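Local coordinates for suppressor protein MPT5 (Saccharomyces cerevisiae, PDB 5BZ1), which binds short recognition elements in the 3' untranslated regions of target mRNAs through its Pumilio repeat domain and so regulates gene expression after transcription, at residues A[51-56]-A[82-87]; A[68-71]-A[77-80]; A[120-125]-A[157-162]; A[227-232]-A[261-266]. All blocks are in the same frame, centred on the assembly; numbering follows the deposited sequence.

Interaction 1. Residues A[51-56]-A[82-87]; sequences PFFLDL and IQTIYP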
loop_
_atom_site.group_PDB
_atom_site.type_symbol
_atom_site.label_atom_id
_atom_site.label_comp_id
_atom_site.label_asym_id
_atom_site.label_seq_id
_atom_site.Cartn_x
_atom_site.Cartn_y
_atom_site.Cartn_z
ATOM N N PRO A 51 32.353 -6.613 -18.655
ATOM C CA PRO A 51 31.596 -7.589 -19.448
ATOM C C PRO A 51 30.779 -8.534 -18.569
ATOM O O PRO A 51 29.944 -9.270 -19.098
ATOM C CB PRO A 51 32.692 -8.394 -20.164
ATOM C CG PRO A 51 33.913 -7.523 -20.125
ATOM C CD PRO A 51 33.810 -6.768 -18.841
ATOM N N PHE A 52 31.022 -8.516 -17.259
ATOM C CA PHE A 52 30.408 -9.473 -16.342
ATOM C C PHE A 52 29.448 -8.820 -15.349
ATOM O O PHE A 52 29.123 -9.415 -14.318
ATOM C CB PHE A 52 31.492 -10.217 -15.556
ATOM C CG PHE A 52 32.524 -10.889 -16.417
ATOM C CD1 PHE A 52 32.343 -12.194 -16.843
ATOM C CD2 PHE A 52 33.684 -10.222 -16.783
ATOM C CE1 PHE A 52 33.294 -12.823 -17.631
ATOM C CE2 PHE A 52 34.642 -10.844 -17.570
ATOM C CZ PHE A 52 34.446 -12.145 -17.995
ATOM N N PHE A 53 29.001 -7.605 -15.660
ATOM C CA PHE A 53 28.112 -6.853 -14.775
ATOM C C PHE A 53 26.890 -7.650 -14.318
ATOM O O PHE A 53 26.576 -7.682 -13.128
ATOM C CB PHE A 53 27.669 -5.552 -15.447
ATOM C CG PHE A 53 28.656 -4.432 -15.306
ATOM C CD1 PHE A 53 29.474 -4.353 -14.187
ATOM C CD2 PHE A 53 28.768 -3.454 -16.287
ATOM C CE1 PHE A 53 30.388 -3.323 -14.044
ATOM C CE2 PHE A 53 29.679 -2.418 -16.151
ATOM C CZ PHE A 53 30.490 -2.353 -15.030
ATOM N N LEU A 54 26.209 -8.295 -15.261
ATOM C CA LEU A 54 25.020 -9.075 -14.928
ATOM C C LEU A 54 25.378 -10.271 -14.049
ATOM O O LEU A 54 24.678 -10.565 -13.077
ATOM C CB LEU A 54 24.298 -9.554 -16.189
ATOM C CG LEU A 54 23.059 -10.414 -15.919
ATOM C CD1 LEU A 54 22.024 -9.627 -15.124
ATOM C CD2 LEU A 54 22.455 -10.942 -17.211
ATOM N N ASP A 55 26.477 -10.944 -14.390
ATOM C CA ASP A 55 26.929 -12.115 -13.647
ATOM C C ASP A 55 27.222 -11.760 -12.186
ATOM O O ASP A 55 26.788 -12.456 -11.268
ATOM C CB ASP A 55 28.182 -12.704 -14.305
ATOM C CG ASP A 55 28.034 -12.865 -15.811
ATOM O OD1 ASP A 55 27.928 -14.015 -16.288
ATOM O OD2 ASP A 55 28.023 -11.834 -16.514
ATOM N N LEU A 56 27.949 -10.665 -11.985
ATOM C CA LEU A 56 28.331 -10.219 -10.649
ATOM C C LEU A 56 27.125 -9.780 -9.812
ATOM O O LEU A 56 27.036 -10.093 -8.623
ATOM C CB LEU A 56 29.353 -9.086 -10.746
ATOM C CG LEU A 56 30.668 -9.477 -11.418
ATOM C CD1 LEU A 56 31.628 -8.299 -11.475
ATOM C CD2 LEU A 56 31.306 -10.647 -10.691
ATOM N N ILE A 82 24.434 0.686 -16.002
ATOM C CA ILE A 82 22.988 0.598 -16.158
ATOM C C ILE A 82 22.611 0.316 -17.615
ATOM O O ILE A 82 21.682 -0.445 -17.884
ATOM C CB ILE A 82 22.294 1.874 -15.636
ATOM C CG1 ILE A 82 22.457 1.974 -14.118
ATOM C CG2 ILE A 82 20.816 1.886 -16.003
ATOM C CD1 ILE A 82 21.888 3.248 -13.509
ATOM N N GLN A 83 23.345 0.922 -18.548
ATOM C CA GLN A 83 23.153 0.654 -19.972
ATOM C C GLN A 83 23.339 -0.826 -20.291
ATOM O O GLN A 83 22.678 -1.366 -21.176
ATOM C CB GLN A 83 24.122 1.489 -20.817
ATOM C CG GLN A 83 23.538 2.796 -21.348
ATOM C CD GLN A 83 24.609 3.766 -21.827
ATOM O OE1 GLN A 83 25.805 3.530 -21.645
ATOM N NE2 GLN A 83 24.182 4.863 -22.441
ATOM N N THR A 84 24.241 -1.475 -19.562
ATOM C CA THR A 84 24.564 -2.875 -19.806
ATOM C C THR A 84 23.454 -3.820 -19.332
ATOM O O THR A 84 23.158 -4.817 -19.990
ATOM C CB THR A 84 25.896 -3.270 -19.131
ATOM O OG1 THR A 84 26.925 -2.355 -19.527
ATOM C CG2 THR A 84 26.304 -4.683 -19.519
ATOM N N ILE A 85 22.832 -3.497 -18.200
ATOM C CA ILE A 85 21.945 -4.451 -17.538
ATOM C C ILE A 85 20.455 -4.102 -17.505
ATOM O O ILE A 85 19.657 -4.903 -17.021
ATOM C CB ILE A 85 22.434 -4.775 -16.097
ATOM C CG1 ILE A 85 22.558 -3.504 -15.255
ATOM C CG2 ILE A 85 23.768 -5.509 -16.133
ATOM C CD1 ILE A 85 21.299 -3.117 -14.513
ATOM N N TYR A 86 20.074 -2.923 -17.995
ATOM C CA TYR A 86 18.660 -2.530 -17.948
ATOM C C TYR A 86 17.673 -3.503 -18.625
ATOM O O TYR A 86 16.553 -3.659 -18.138
ATOM C CB TYR A 86 18.432 -1.073 -18.398
ATOM C CG TYR A 86 18.410 -0.828 -19.895
ATOM C CD1 TYR A 86 17.255 -1.039 -20.645
ATOM C CD2 TYR A 86 19.533 -0.349 -20.550
ATOM C CE1 TYR A 86 17.235 -0.804 -22.010
ATOM C CE2 TYR A 86 19.522 -0.111 -21.909
ATOM C CZ TYR A 86 18.375 -0.339 -22.632
ATOM O OH TYR A 86 18.377 -0.097 -23.984
ATOM N N PRO A 87 18.077 -4.170 -19.729
ATOM C CA PRO A 87 17.106 -5.136 -20.263
ATOM C C PRO A 87 16.837 -6.321 -19.321
ATOM O O PRO A 87 15.853 -7.033 -19.529
ATOM C CB PRO A 87 17.784 -5.643 -21.543
ATOM C CG PRO A 87 18.730 -4.545 -21.943
ATOM C CD PRO A 87 19.225 -3.985 -20.641
#
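Phe53 and Thr84 meet at about a right angle, the threonine lying at the rim of the phenylalanine ring rather than over it. Thr84 OG1 sits near the ring plane, 3.9 Å from Phe53 CD2, and Thr84 CB is 4.0 Å from the same carbon, so one ortho edge takes the whole approach. The hydroxyl has its polar partner elsewhere: Thr84 OG1 is hydrogen-bonded to the carbonyl of Leu80 one turn earlier in its own helix, and toward Phe53 it offers only van der Waals contact.

Ile85 supplies the second half of the contact through one methyl. Its CG2 lies beside the backbone N while CG1 takes the place between N and the carbonyl carbon (chi1 57°); the methyl therefore faces helix 53-57 and the longer branch leads away. The side chain also packs on Ile92 of helix 89-93. Ile85 CG2 rests on the start of helix 53-57, 4.0 Å from Phe53 CB and 3.8 Å from Leu54 N. No hydrogen bond crosses; cohesion is apolar. Beyond these residues, Phe53 meets the ring of Tyr46 edge-to-face, and Leu54 continues onto Gln91 and Ile92. Helix-to-helix packing of this kind builds the all-helical PUF domain of stacked Pumilio repeats; here helix 53-57 of Pumilio 2 meets Thr84 and Ile85, at the start of Pumilio 3.

Interaction 2. Residues A[68-71]-A[77-80]; sequences KLCD and QKTL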
loop_
_atom_site.group_PDB
_atom_site.type_symbol
_atom_site.label_atom_id
_atom_site.label_comp_id
_atom_site.label_asym_id
_atom_site.label_seq_id
_atom_site.Cartn_x
_atom_site.Cartn_y
_atom_site.Cartn_z
ATOM N N LYS A 68 29.009 -1.897 -3.290
ATOM C CA LYS A 68 30.058 -1.017 -2.783
ATOM C C LYS A 68 30.483 -0.049 -3.881
ATOM O O LYS A 68 30.627 1.153 -3.648
ATOM C CB LYS A 68 31.270 -1.823 -2.309
ATOM C CG LYS A 68 32.127 -1.080 -1.294
ATOM C CD LYS A 68 31.301 -0.766 -0.052
ATOM C CE LYS A 68 32.040 0.153 0.892
ATOM N NZ LYS A 68 31.446 0.101 2.254
ATOM N N LEU A 69 30.667 -0.593 -5.078
ATOM C CA LEU A 69 31.063 0.176 -6.249
ATOM C C LEU A 69 30.115 1.353 -6.501
ATOM O O LEU A 69 30.551 2.425 -6.924
ATOM C CB LEU A 69 31.105 -0.753 -7.462
ATOM C CG LEU A 69 32.299 -0.730 -8.415
ATOM C CD1 LEU A 69 33.550 -0.193 -7.741
ATOM C CD2 LEU A 69 32.544 -2.133 -8.955
ATOM N N CYS A 70 28.826 1.156 -6.220
ATOM C CA CYS A 70 27.826 2.214 -6.386
ATOM C C CYS A 70 28.130 3.477 -5.579
ATOM O O CYS A 70 27.655 4.564 -5.914
ATOM C CB CYS A 70 26.428 1.702 -6.025
ATOM S SG CYS A 70 25.711 0.601 -7.260
ATOM N N ASP A 71 28.922 3.336 -4.521
ATOM C CA ASP A 71 29.284 4.475 -3.683
ATOM C C ASP A 71 30.481 5.254 -4.240
ATOM O O ASP A 71 30.818 6.319 -3.728
ATOM C CB ASP A 71 29.582 4.015 -2.252
ATOM C CG ASP A 71 28.330 3.611 -1.492
ATOM O OD1 ASP A 71 27.243 4.138 -1.808
ATOM O OD2 ASP A 71 28.440 2.772 -0.570
ATOM N N GLN A 77 30.623 6.008 -15.406
ATOM C CA GLN A 77 30.742 4.590 -15.078
ATOM C C GLN A 77 29.401 3.963 -14.687
ATOM O O GLN A 77 29.102 2.836 -15.081
ATOM C CB GLN A 77 31.780 4.371 -13.968
ATOM C CG GLN A 77 33.239 4.472 -14.432
ATOM C CD GLN A 77 34.222 4.540 -13.271
ATOM O OE1 GLN A 77 33.864 4.935 -12.161
ATOM N NE2 GLN A 77 35.469 4.154 -13.527
ATOM N N LYS A 78 28.593 4.685 -13.916
ATOM C CA LYS A 78 27.305 4.147 -13.481
ATOM C C LYS A 78 26.293 4.079 -14.629
ATOM O O LYS A 78 25.492 3.145 -14.710
ATOM C CB LYS A 78 26.738 4.937 -12.294
ATOM C CG LYS A 78 25.397 4.404 -11.790
ATOM C CD LYS A 78 25.009 5.014 -10.450
ATOM C CE LYS A 78 25.918 4.517 -9.341
ATOM N NZ LYS A 78 25.890 5.425 -8.163
ATOM N N THR A 79 26.343 5.065 -15.521
ATOM C CA THR A 79 25.481 5.075 -16.699
ATOM C C THR A 79 25.785 3.882 -17.611
ATOM O O THR A 79 24.870 3.233 -18.128
ATOM C CB THR A 79 25.613 6.398 -17.477
ATOM O OG1 THR A 79 25.191 7.485 -16.642
ATOM C CG2 THR A 79 24.755 6.376 -18.730
ATOM N N LEU A 80 27.069 3.586 -17.796
ATOM C CA LEU A 80 27.469 2.445 -18.614
ATOM C C LEU A 80 27.031 1.125 -17.977
ATOM O O LEU A 80 26.566 0.223 -18.676
ATOM C CB LEU A 80 28.979 2.458 -18.869
ATOM C CG LEU A 80 29.536 1.302 -19.699
ATOM C CD1 LEU A 80 28.758 1.155 -20.997
ATOM C CD2 LEU A 80 31.022 1.495 -19.987
#
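Lys78 NZ donates a hydrogen bond to the backbone carbonyl of Cys70, with 3.0 Å between Lys78 NZ and Cys70 O. The donor lies in the carbonyl plane on a lone pair, and the C=O...N angle of 133° is that of an approach to one side of the oxygen rather than head-on. The methylene next to the amine follows it in, Lys78 CE standing 3.8 Å from Cys70 O, while Cys70 CB is 4.3 Å from Lys78 NZ.

The lysine reaches across by leaving its helix with CG anti to the backbone N (chi1 -179°), running extended through chi2 and bending once at chi3 (-69°), which turns its end to the carbonyl. The same nitrogen is also held by the carbonyl of Thr108, its stronger partner, so two main-chain oxygens share one ammonium group. The side chain of Cys70 packs on Lys104, Ile105 and Thr108. Of the acids nearby, Lys78 packs on Asp110, while Asp71 OD1 stays 6.6 Å from Lys78 NZ and makes no ion pair with it.

Within Pumilio 2 the bond ties helix 75-85 to segment 68-71, and the one to Thr108 extends the tie into Pumilio 3. An alanine in place of Lys78 would leave the carbonyls of Cys70 and Thr108 without this shared donor and would probably weaken that tie. Both touching residues are buried, so the bonds to neutral carbonyl oxygens probably help to offset the cost of burying a charged amine.

Interaction 3. Residues A[120-125]-A[157-162]; sequences KGFSQE and FGFIID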
loop_
_atom_site.group_PDB
_atom_site.type_symbol
_atom_site.label_atom_id
_atom_site.label_comp_id
_atom_site.label_asym_id
_atom_site.label_seq_id
_atom_site.Cartn_x
_atom_site.Cartn_y
_atom_site.Cartn_z
ATOM N N LYS A 120 13.069 2.189 -18.694
ATOM C CA LYS A 120 12.961 1.557 -20.004
ATOM C C LYS A 120 13.033 0.032 -19.879
ATOM O O LYS A 120 12.334 -0.697 -20.591
ATOM C CB LYS A 120 14.059 2.065 -20.939
ATOM C CG LYS A 120 14.001 1.490 -22.350
ATOM C CD LYS A 120 15.133 2.043 -23.203
ATOM C CE LYS A 120 15.185 1.373 -24.564
ATOM N NZ LYS A 120 16.294 1.912 -25.394
ATOM N N GLY A 121 13.862 -0.448 -18.958
ATOM C CA GLY A 121 14.005 -1.877 -18.743
ATOM C C GLY A 121 12.739 -2.507 -18.196
ATOM O O GLY A 121 12.446 -3.676 -18.468
ATOM N N PHE A 122 11.986 -1.731 -17.421
ATOM C CA PHE A 122 10.739 -2.207 -16.837
ATOM C C PHE A 122 9.552 -2.019 -17.785
ATOM O O PHE A 122 8.430 -2.435 -17.476
ATOM C CB PHE A 122 10.455 -1.493 -15.511
ATOM C CG PHE A 122 11.263 -2.009 -14.350
ATOM C CD1 PHE A 122 11.026 -3.277 -13.831
ATOM C CD2 PHE A 122 12.246 -1.222 -13.763
ATOM C CE1 PHE A 122 11.767 -3.757 -12.756
ATOM C CE2 PHE A 122 12.993 -1.695 -12.690
ATOM C CZ PHE A 122 12.750 -2.963 -12.186
ATOM N N SER A 123 9.793 -1.380 -18.928
ATOM C CA SER A 123 8.735 -1.172 -19.915
ATOM C C SER A 123 8.458 -2.466 -20.674
ATOM O O SER A 123 9.243 -3.418 -20.608
ATOM C CB SER A 123 9.109 -0.068 -20.903
ATOM O OG SER A 123 10.101 -0.513 -21.815
ATOM N N GLN A 124 7.349 -2.490 -21.407
ATOM C CA GLN A 124 6.931 -3.687 -22.131
ATOM C C GLN A 124 7.897 -4.112 -23.233
ATOM O O GLN A 124 7.806 -5.227 -23.742
ATOM C CB GLN A 124 5.517 -3.516 -22.688
ATOM C CG GLN A 124 4.434 -3.567 -21.621
ATOM C CD GLN A 124 3.038 -3.519 -22.207
ATOM O OE1 GLN A 124 2.662 -4.366 -23.015
ATOM N NE2 GLN A 124 2.264 -2.519 -21.804
ATOM N N GLU A 125 8.820 -3.231 -23.599
ATOM C CA GLU A 125 9.835 -3.575 -24.585
ATOM C C GLU A 125 10.737 -4.701 -24.061
ATOM O O GLU A 125 11.247 -5.510 -24.837
ATOM C CB GLU A 125 10.671 -2.341 -24.940
ATOM C CG GLU A 125 11.690 -2.566 -26.050
ATOM C CD GLU A 125 12.516 -1.328 -26.350
ATOM O OE1 GLU A 125 12.249 -0.269 -25.742
ATOM O OE2 GLU A 125 13.434 -1.415 -27.193
ATOM N N PHE A 157 5.966 6.207 -12.990
ATOM C CA PHE A 157 5.230 5.045 -12.476
ATOM C C PHE A 157 4.404 4.301 -13.534
ATOM O O PHE A 157 3.669 3.365 -13.203
ATOM C CB PHE A 157 4.299 5.451 -11.322
ATOM C CG PHE A 157 5.014 5.851 -10.053
ATOM C CD1 PHE A 157 6.393 5.728 -9.935
ATOM C CD2 PHE A 157 4.293 6.344 -8.969
ATOM C CE1 PHE A 157 7.043 6.097 -8.762
ATOM C CE2 PHE A 157 4.934 6.714 -7.795
ATOM C CZ PHE A 157 6.311 6.591 -7.693
ATOM N N GLY A 158 4.524 4.717 -14.793
ATOM C CA GLY A 158 3.729 4.170 -15.882
ATOM C C GLY A 158 3.623 2.655 -15.962
ATOM O O GLY A 158 2.521 2.117 -16.080
ATOM N N PHE A 159 4.758 1.964 -15.891
ATOM C CA PHE A 159 4.766 0.508 -16.024
ATOM C C PHE A 159 4.070 -0.200 -14.863
ATOM O O PHE A 159 3.541 -1.305 -15.022
ATOM C CB PHE A 159 6.193 -0.018 -16.200
ATOM C CG PHE A 159 7.003 -0.045 -14.931
ATOM C CD1 PHE A 159 7.110 -1.216 -14.189
ATOM C CD2 PHE A 159 7.684 1.085 -14.499
ATOM C CE1 PHE A 159 7.869 -1.256 -13.031
ATOM C CE2 PHE A 159 8.448 1.052 -13.339
ATOM C CZ PHE A 159 8.540 -0.121 -12.606
ATOM N N ILE A 160 4.078 0.439 -13.698
ATOM C CA ILE A 160 3.404 -0.102 -12.525
ATOM C C ILE A 160 1.890 0.092 -12.640
ATOM O O ILE A 160 1.123 -0.853 -12.448
ATOM C CB ILE A 160 3.912 0.557 -11.229
ATOM C CG1 ILE A 160 5.428 0.393 -11.101
ATOM C CG2 ILE A 160 3.221 -0.042 -10.018
ATOM C CD1 ILE A 160 6.034 1.112 -9.905
ATOM N N ILE A 161 1.470 1.323 -12.933
ATOM C CA ILE A 161 0.055 1.635 -13.114
ATOM C C ILE A 161 -0.548 0.738 -14.192
ATOM O O ILE A 161 -1.610 0.141 -13.990
ATOM C CB ILE A 161 -0.172 3.119 -13.507
ATOM C CG1 ILE A 161 0.552 4.064 -12.542
ATOM C CG2 ILE A 161 -1.665 3.438 -13.570
ATOM C CD1 ILE A 161 0.119 3.919 -11.095
ATOM N N ASP A 162 0.138 0.642 -15.331
ATOM C CA ASP A 162 -0.335 -0.158 -16.462
ATOM C C ASP A 162 -0.585 -1.618 -16.081
ATOM O O ASP A 162 -1.587 -2.213 -16.476
ATOM C CB ASP A 162 0.662 -0.098 -17.625
ATOM C CG ASP A 162 0.681 1.253 -18.318
ATOM O OD1 ASP A 162 -0.183 2.101 -18.009
ATOM O OD2 ASP A 162 1.561 1.460 -19.183
HETATM O O HOH W 1 3.279 -0.918 -19.525
#
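Aromatic and CH-pi contacts dominate where Phe122 meets Phe159. The beta carbon of Phe122, more than its ring, sits over the middle of one face of the Phe159 ring: Phe122 CB is 3.5 Å from the ring centroid and only 8° off the normal, a CH-pi contact. The two rings are nearly parallel, their planes at 11°, but strongly offset, so that little of one lies over the other, with centroids separated by 4.9 Å. Phe159 CG stands between its backbone N and carbonyl carbon (chi1 76°), which raises the ring alongside its helix toward Phe122, while Ile160 CG1 covers the rim of the other face. The carbonyl oxygen of Phe122 packs on the same side chain, 3.5 Å from Phe159 CB.

Polar contacts lie to one side. A water bridges the segments, accepting from Gln124 NE2 and donating to Asp162 OD2, 3.0 Å from each. Within segment 120-125, Ser123 OG and Ser123 N both donate to Lys120 O, the hydroxyl at 2.6 Å.

Outward, Phe122 packs on Leu135 and Val144, and Phe159 on Val132 and Ile145, joining both segments to helices 129-137 and 141-151 of Pumilio 4. Replacing Phe159 by an alanine would probably leave a gap against Phe122 CB and the Phe122 ring freer to shift. Dispersion and CH-pi attraction thus carry the contact directly, whereas its polar edge is joined through solvent.

Interaction 4. Residues A[227-232]-A[261-266]; sequences ELDFYL and IKKLFR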
loop_
_atom_site.group_PDB
_atom_site.type_symbol
_atom_site.label_atom_id
_atom_site.label_comp_id
_atom_site.label_asym_id
_atom_site.label_seq_id
_atom_site.Cartn_x
_atom_site.Cartn_y
_atom_site.Cartn_z
ATOM N N GLU A 227 -9.132 13.251 -0.756
ATOM C CA GLU A 227 -9.406 13.746 -2.101
ATOM C C GLU A 227 -10.342 12.823 -2.889
ATOM O O GLU A 227 -10.814 13.189 -3.966
ATOM C CB GLU A 227 -8.099 13.957 -2.875
ATOM C CG GLU A 227 -7.171 15.022 -2.288
ATOM C CD GLU A 227 -6.378 14.533 -1.085
ATOM O OE1 GLU A 227 -6.532 13.357 -0.692
ATOM O OE2 GLU A 227 -5.594 15.333 -0.533
ATOM N N LEU A 228 -10.608 11.633 -2.349
ATOM C CA LEU A 228 -11.495 10.668 -2.995
ATOM C C LEU A 228 -12.929 10.755 -2.466
ATOM O O LEU A 228 -13.845 10.169 -3.051
ATOM C CB LEU A 228 -10.976 9.240 -2.808
ATOM C CG LEU A 228 -9.583 8.898 -3.335
ATOM C CD1 LEU A 228 -9.317 7.405 -3.233
ATOM C CD2 LEU A 228 -9.422 9.368 -4.765
ATOM N N ASP A 229 -13.112 11.484 -1.367
ATOM C CA ASP A 229 -14.405 11.583 -0.685
ATOM C C ASP A 229 -15.581 11.885 -1.621
ATOM O O ASP A 229 -16.662 11.313 -1.471
ATOM C CB ASP A 229 -14.346 12.650 0.416
ATOM C CG ASP A 229 -13.503 12.224 1.608
ATOM O OD1 ASP A 229 -12.834 11.172 1.526
ATOM O OD2 ASP A 229 -13.498 12.952 2.625
ATOM N N PHE A 230 -15.360 12.769 -2.591
ATOM C CA PHE A 230 -16.440 13.276 -3.443
ATOM C C PHE A 230 -17.146 12.206 -4.287
ATOM O O PHE A 230 -18.271 12.420 -4.737
ATOM C CB PHE A 230 -15.943 14.428 -4.333
ATOM C CG PHE A 230 -15.117 13.982 -5.507
ATOM C CD1 PHE A 230 -15.681 13.898 -6.774
ATOM C CD2 PHE A 230 -13.776 13.649 -5.349
ATOM C CE1 PHE A 230 -14.927 13.490 -7.863
ATOM C CE2 PHE A 230 -13.014 13.239 -6.432
ATOM C CZ PHE A 230 -13.592 13.157 -7.691
ATOM N N TYR A 231 -16.495 11.061 -4.491
ATOM C CA TYR A 231 -17.103 9.976 -5.262
ATOM C C TYR A 231 -17.093 8.625 -4.539
ATOM O O TYR A 231 -18.025 7.838 -4.688
ATOM C CB TYR A 231 -16.429 9.832 -6.630
ATOM C CG TYR A 231 -15.117 9.086 -6.592
ATOM C CD1 TYR A 231 -15.047 7.741 -6.934
ATOM C CD2 TYR A 231 -13.949 9.728 -6.214
ATOM C CE1 TYR A 231 -13.852 7.061 -6.896
ATOM C CE2 TYR A 231 -12.755 9.059 -6.177
ATOM C CZ TYR A 231 -12.710 7.730 -6.515
ATOM O OH TYR A 231 -11.507 7.079 -6.469
ATOM N N LEU A 232 -16.040 8.359 -3.767
ATOM C CA LEU A 232 -15.824 7.028 -3.199
ATOM C C LEU A 232 -16.918 6.578 -2.228
ATOM O O LEU A 232 -17.317 5.414 -2.243
ATOM C CB LEU A 232 -14.447 6.930 -2.531
ATOM C CG LEU A 232 -14.037 5.516 -2.111
ATOM C CD1 LEU A 232 -14.023 4.583 -3.314
ATOM C CD2 LEU A 232 -12.683 5.515 -1.425
ATOM N N ILE A 261 -18.319 3.725 8.417
ATOM C CA ILE A 261 -19.222 4.401 9.342
ATOM C C ILE A 261 -18.519 5.524 10.109
ATOM O O ILE A 261 -19.043 6.639 10.199
ATOM C CB ILE A 261 -19.874 3.401 10.315
ATOM C CG1 ILE A 261 -20.858 2.503 9.560
ATOM C CG2 ILE A 261 -20.595 4.127 11.448
ATOM C CD1 ILE A 261 -21.414 1.353 10.387
ATOM N N LYS A 262 -17.343 5.229 10.661
ATOM C CA LYS A 262 -16.548 6.241 11.356
ATOM C C LYS A 262 -16.213 7.416 10.438
ATOM O O LYS A 262 -16.179 8.565 10.876
ATOM C CB LYS A 262 -15.259 5.633 11.917
ATOM C CG LYS A 262 -15.461 4.697 13.108
ATOM C CD LYS A 262 -14.120 4.257 13.690
ATOM C CE LYS A 262 -14.033 2.742 13.800
ATOM N NZ LYS A 262 -12.701 2.291 14.299
ATOM N N LYS A 263 -15.969 7.123 9.164
ATOM C CA LYS A 263 -15.661 8.161 8.189
ATOM C C LYS A 263 -16.859 9.089 7.979
ATOM O O LYS A 263 -16.705 10.308 7.884
ATOM C CB LYS A 263 -15.237 7.542 6.858
ATOM C CG LYS A 263 -14.778 8.567 5.839
ATOM C CD LYS A 263 -14.329 7.923 4.542
ATOM C CE LYS A 263 -13.878 8.983 3.554
ATOM N NZ LYS A 263 -12.739 9.790 4.077
ATOM N N LEU A 264 -18.050 8.501 7.909
ATOM C CA LEU A 264 -19.285 9.267 7.774
ATOM C C LEU A 264 -19.473 10.208 8.961
ATOM O O LEU A 264 -19.772 11.390 8.787
ATOM C CB LEU A 264 -20.491 8.329 7.655
ATOM C CG LEU A 264 -20.644 7.523 6.365
ATOM C CD1 LEU A 264 -21.824 6.576 6.463
ATOM C CD2 LEU A 264 -20.813 8.444 5.168
ATOM N N PHE A 265 -19.299 9.667 10.163
ATOM C CA PHE A 265 -19.412 10.440 11.393
ATOM C C PHE A 265 -18.423 11.603 11.415
ATOM O O PHE A 265 -18.789 12.734 11.731
ATOM C CB PHE A 265 -19.165 9.536 12.601
ATOM C CG PHE A 265 -20.369 8.734 13.026
ATOM C CD1 PHE A 265 -21.640 9.296 13.014
ATOM C CD2 PHE A 265 -20.223 7.420 13.450
ATOM C CE1 PHE A 265 -22.748 8.558 13.418
ATOM C CE2 PHE A 265 -21.322 6.677 13.855
ATOM C CZ PHE A 265 -22.587 7.247 13.836
ATOM N N ARG A 266 -17.171 11.321 11.070
ATOM C CA ARG A 266 -16.116 12.331 11.135
ATOM C C ARG A 266 -16.346 13.491 10.163
ATOM O O ARG A 266 -16.092 14.652 10.495
ATOM C CB ARG A 266 -14.744 11.696 10.891
ATOM C CG ARG A 266 -13.587 12.630 11.195
ATOM C CD ARG A 266 -12.258 11.898 11.205
ATOM N NE ARG A 266 -11.239 12.649 11.935
ATOM C CZ ARG A 266 -9.980 12.253 12.082
ATOM N NH1 ARG A 266 -9.574 11.110 11.544
ATOM N NH2 ARG A 266 -9.124 13.000 12.765
#
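Lys263 crosses to Asp229 with its chain almost fully extended. Its CB leaves helix 253-273 toward the other segment, with CG anti to the backbone N (chi1 -175°), and CG and CD carry the chain straight on toward the aspartate. Contact begins at Lys263 CE, 3.2 Å from Asp229 OD1. Here the chain makes its one bend, at chi4 (60°), which swings the amine onto the carboxylate: Lys263 NZ lies 2.9 Å from Asp229 OD1 in a hydrogen-bonded salt bridge. The amine comes from the syn side but 33° out of the carboxylate plane, and the grip is one-sided, as Asp229 OD2 is 3.6 Å from Lys263 NZ.

The same nitrogen also donates to the carbonyl of Leu223, at the end of helix 215-223, its stronger partner, while Asp229 packs on Val290. Asp229, in Pumilio 6, is thereby joined to the long helix of Pumilio 7 through a side chain rather than by close backbone approach, the nearest CA atoms, those of Asp229 and Lys263, being 9.6 Å apart. With Asp229 buried, the lysine charge probably offsets the cost of enclosing the carboxylate and favours its ionised form.

Interactions 1 and 2 share helix 75-85: its C-terminal part packs on helix 53-57, and its first turn sends a lysine to the carbonyl of Cys70. Interaction 2 joins two buried residues, whereas the other three mix buried and partly exposed ones. Interactions 1 and 3 are mainly apolar, one built on a methyl and a ring edge, the other on a ring face with a water bridge beside it; they touch through Tyr86, whose hydroxyl probably hydrogen-bonds Lys120. Interactions 2 and 4 are both made by a lysine amine that also holds a backbone carbonyl elsewhere, but only interaction 4 pairs opposite charges. It lies across the chain's centre, centre to centre about 48 Å from interaction 1 and about 47 Å from interaction 2.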